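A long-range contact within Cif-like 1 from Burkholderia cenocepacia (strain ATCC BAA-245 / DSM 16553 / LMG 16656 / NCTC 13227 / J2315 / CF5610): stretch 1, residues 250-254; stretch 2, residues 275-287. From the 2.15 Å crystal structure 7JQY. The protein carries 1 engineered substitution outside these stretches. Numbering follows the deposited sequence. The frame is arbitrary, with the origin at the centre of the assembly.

Stretch 1 250-254: VLALA
Stretch 2 (275-287) RGAVAPNTGHWLP

Two neighbouring strands of a parallel sheet, held chiefly by their backbones and supplemented by one arginine side chain and a leucine that returns from beyond the second strand, make up this contact. The strands run 14° from exact alignment, with axes 4.7 Å apart at closest approach, and both are extended, phi lying between -117° and -164° from Leu 251 through Ala 254. Leu 251 pairs with Arg 275 (CA to CA 5.2 Å) and Ala 252 with Gly 276 (CA to CA 4.6 Å).

As in parallel sheets generally, one strand's alternate residues bond to two residues on its partner. Arg 275 N donates to Val 250 O at 3.1 Å, Ala 252 N to Arg 275 O at 3.0 Å, and Ala 277 N to Ala 252 O at 3.2 Å; farther along, Ala 279 N reaches Ala 254 O at 2.8 Å. A CA-H...O contact from Leu 251 CA to Arg 275 O, 3.3 Å, supplements the ladder.

Val 250 O accepts twice, because the Arg 275 side chain (chi1 p, chi2 m, chi3 m, chi4 122°) folds back to place NH1 3.0 Å from Val 250 O, which lies near the guanidinium plane at its edge. At Gly 276 (phi/psi -152/170), the absence of a side chain matters: an ideal CB would sit 2.9 Å from Ala 252 O, a clash.

Leu 251, Leu 253, Arg 275 and Ala 277 direct their side chains to the same face. There Leu 253 (chi1 m, chi2 t) brings CD2 to 3.8 Å from Ala 277 CB, while Leu 251 (t, p) sets CD1 4.0 Å from Arg 275 CG. After the intervening loop, Leu 286, in the first turn of a helix, points toward the first strand; with chi1 at -117° and chi2 t, its CD1 packs 3.8 Å from Leu 253 CB.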

# COMPACT_ATOMS: atom_id res chain seq x y z
N VAL B 250 -45.35 -16.48 -18.40
CA VAL B 250 -44.01 -16.44 -17.83
C VAL B 250 -43.10 -17.32 -18.65
O VAL B 250 -43.49 -18.43 -19.06
CB VAL B 250 -44.02 -16.88 -16.35
CG1 VAL B 250 -42.59 -16.98 -15.82
CG2 VAL B 250 -44.87 -15.93 -15.51
N LEU B 251 -41.89 -16.83 -18.91
CA LEU B 251 -40.84 -17.56 -19.61
C LEU B 251 -39.67 -17.75 -18.67
O LEU B 251 -39.27 -16.80 -17.99
CB LEU B 251 -40.40 -16.82 -20.88
CG LEU B 251 -39.16 -17.33 -21.62
CD1 LEU B 251 -39.43 -18.65 -22.31
CD2 LEU B 251 -38.67 -16.28 -22.63
N ALA B 252 -39.14 -18.98 -18.60
CA ALA B 252 -38.01 -19.32 -17.74
C ALA B 252 -36.86 -19.83 -18.60
O ALA B 252 -37.04 -20.74 -19.42
CB ALA B 252 -38.40 -20.39 -16.71
N LEU B 253 -35.66 -19.25 -18.41
CA LEU B 253 -34.49 -19.59 -19.21
C LEU B 253 -33.25 -19.72 -18.33
O LEU B 253 -33.09 -18.97 -17.36
CB LEU B 253 -34.22 -18.54 -20.29
CG LEU B 253 -35.33 -18.23 -21.28
CD1 LEU B 253 -34.96 -16.98 -22.09
CD2 LEU B 253 -35.58 -19.41 -22.20
N ALA B 254 -32.37 -20.66 -18.69
CA ALA B 254 -31.09 -20.83 -18.00
C ALA B 254 -30.16 -21.67 -18.86
O ALA B 254 -30.60 -22.34 -19.81
CB ALA B 254 -31.28 -21.46 -16.62
N ARG B 275 -43.63 -21.45 -19.58
CA ARG B 275 -42.95 -22.18 -20.64
C ARG B 275 -41.48 -21.84 -20.52
O ARG B 275 -41.11 -20.78 -20.00
CB ARG B 275 -43.49 -21.82 -22.04
CG ARG B 275 -42.86 -20.61 -22.69
CD ARG B 275 -43.54 -19.33 -22.24
NE ARG B 275 -44.90 -19.21 -22.78
CZ ARG B 275 -45.99 -19.08 -22.04
NH1 ARG B 275 -45.90 -19.05 -20.72
NH2 ARG B 275 -47.18 -18.97 -22.62
N GLY B 276 -40.62 -22.77 -20.94
CA GLY B 276 -39.21 -22.57 -20.74
C GLY B 276 -38.35 -23.24 -21.78
O GLY B 276 -38.81 -24.03 -22.61
N ALA B 277 -37.06 -22.91 -21.72
CA ALA B 277 -36.05 -23.50 -22.58
C ALA B 277 -34.73 -23.45 -21.84
O ALA B 277 -34.54 -22.65 -20.92
CB ALA B 277 -35.95 -22.78 -23.92
N VAL B 278 -33.80 -24.30 -22.26
CA VAL B 278 -32.47 -24.36 -21.68
C VAL B 278 -31.47 -24.04 -22.77
O VAL B 278 -31.50 -24.66 -23.84
CB VAL B 278 -32.17 -25.74 -21.06
CG1 VAL B 278 -30.68 -25.88 -20.81
CG2 VAL B 278 -32.97 -25.96 -19.79
N ALA B 279 -30.60 -23.06 -22.50
CA ALA B 279 -29.64 -22.63 -23.50
C ALA B 279 -28.51 -23.65 -23.60
O ALA B 279 -27.90 -23.99 -22.58
CB ALA B 279 -29.07 -21.25 -23.14
N PRO B 280 -28.19 -24.13 -24.80
CA PRO B 280 -27.13 -25.14 -24.93
C PRO B 280 -25.75 -24.51 -24.76
O PRO B 280 -25.53 -23.36 -25.14
CB PRO B 280 -27.32 -25.69 -26.35
CG PRO B 280 -28.28 -24.78 -27.05
CD PRO B 280 -28.69 -23.68 -26.11
N ASN B 281 -24.86 -25.28 -24.14
CA ASN B 281 -23.46 -24.91 -23.91
C ASN B 281 -23.33 -23.49 -23.36
O ASN B 281 -22.49 -22.70 -23.80
CB ASN B 281 -22.65 -25.07 -25.19
CG ASN B 281 -22.46 -26.53 -25.59
OD1 ASN B 281 -22.82 -26.93 -26.70
ND2 ASN B 281 -21.90 -27.33 -24.68
N THR B 282 -24.11 -23.19 -22.32
CA THR B 282 -24.20 -21.85 -21.75
C THR B 282 -24.10 -21.93 -20.24
O THR B 282 -24.65 -22.84 -19.62
CB THR B 282 -25.52 -21.17 -22.14
OG1 THR B 282 -25.61 -21.08 -23.57
CG2 THR B 282 -25.61 -19.77 -21.54
N GLY B 283 -23.35 -20.99 -19.65
CA GLY B 283 -23.23 -20.98 -18.21
C GLY B 283 -24.27 -20.13 -17.52
O GLY B 283 -25.40 -20.00 -17.98
N HIS B 284 -23.84 -19.47 -16.45
CA HIS B 284 -24.72 -18.75 -15.55
C HIS B 284 -25.15 -17.39 -16.08
O HIS B 284 -26.19 -16.88 -15.65
CB HIS B 284 -24.03 -18.59 -14.19
CG HIS B 284 -24.91 -18.06 -13.10
ND1 HIS B 284 -25.88 -18.83 -12.50
CD2 HIS B 284 -24.94 -16.86 -12.48
CE1 HIS B 284 -26.48 -18.12 -11.56
NE2 HIS B 284 -25.93 -16.91 -11.54
N TRP B 285 -24.40 -16.81 -17.02
CA TRP B 285 -24.60 -15.41 -17.43
C TRP B 285 -25.21 -15.36 -18.83
O TRP B 285 -24.53 -15.07 -19.81
CB TRP B 285 -23.27 -14.64 -17.39
CG TRP B 285 -22.43 -14.93 -16.17
CD1 TRP B 285 -21.32 -15.74 -16.11
CD2 TRP B 285 -22.62 -14.41 -14.85
NE1 TRP B 285 -20.81 -15.74 -14.84
CE2 TRP B 285 -21.59 -14.94 -14.04
CE3 TRP B 285 -23.56 -13.54 -14.28
CZ2 TRP B 285 -21.48 -14.64 -12.68
CZ3 TRP B 285 -23.45 -13.24 -12.92
CH2 TRP B 285 -22.42 -13.80 -12.14
N LEU B 286 -26.52 -15.59 -18.90
CA LEU B 286 -27.18 -15.70 -20.20
C LEU B 286 -26.99 -14.47 -21.07
O LEU B 286 -26.62 -14.64 -22.25
CB LEU B 286 -28.67 -16.02 -20.00
CG LEU B 286 -29.10 -17.37 -20.58
CD1 LEU B 286 -30.60 -17.55 -20.44
CD2 LEU B 286 -28.67 -17.49 -22.04
N PRO B 287 -27.20 -13.23 -20.60
CA PRO B 287 -26.99 -12.07 -21.49
C PRO B 287 -25.55 -11.92 -21.96
O PRO B 287 -25.32 -11.40 -23.06
CB PRO B 287 -27.44 -10.88 -20.64
CG PRO B 287 -28.36 -11.46 -19.62
CD PRO B 287 -27.78 -12.82 -19.31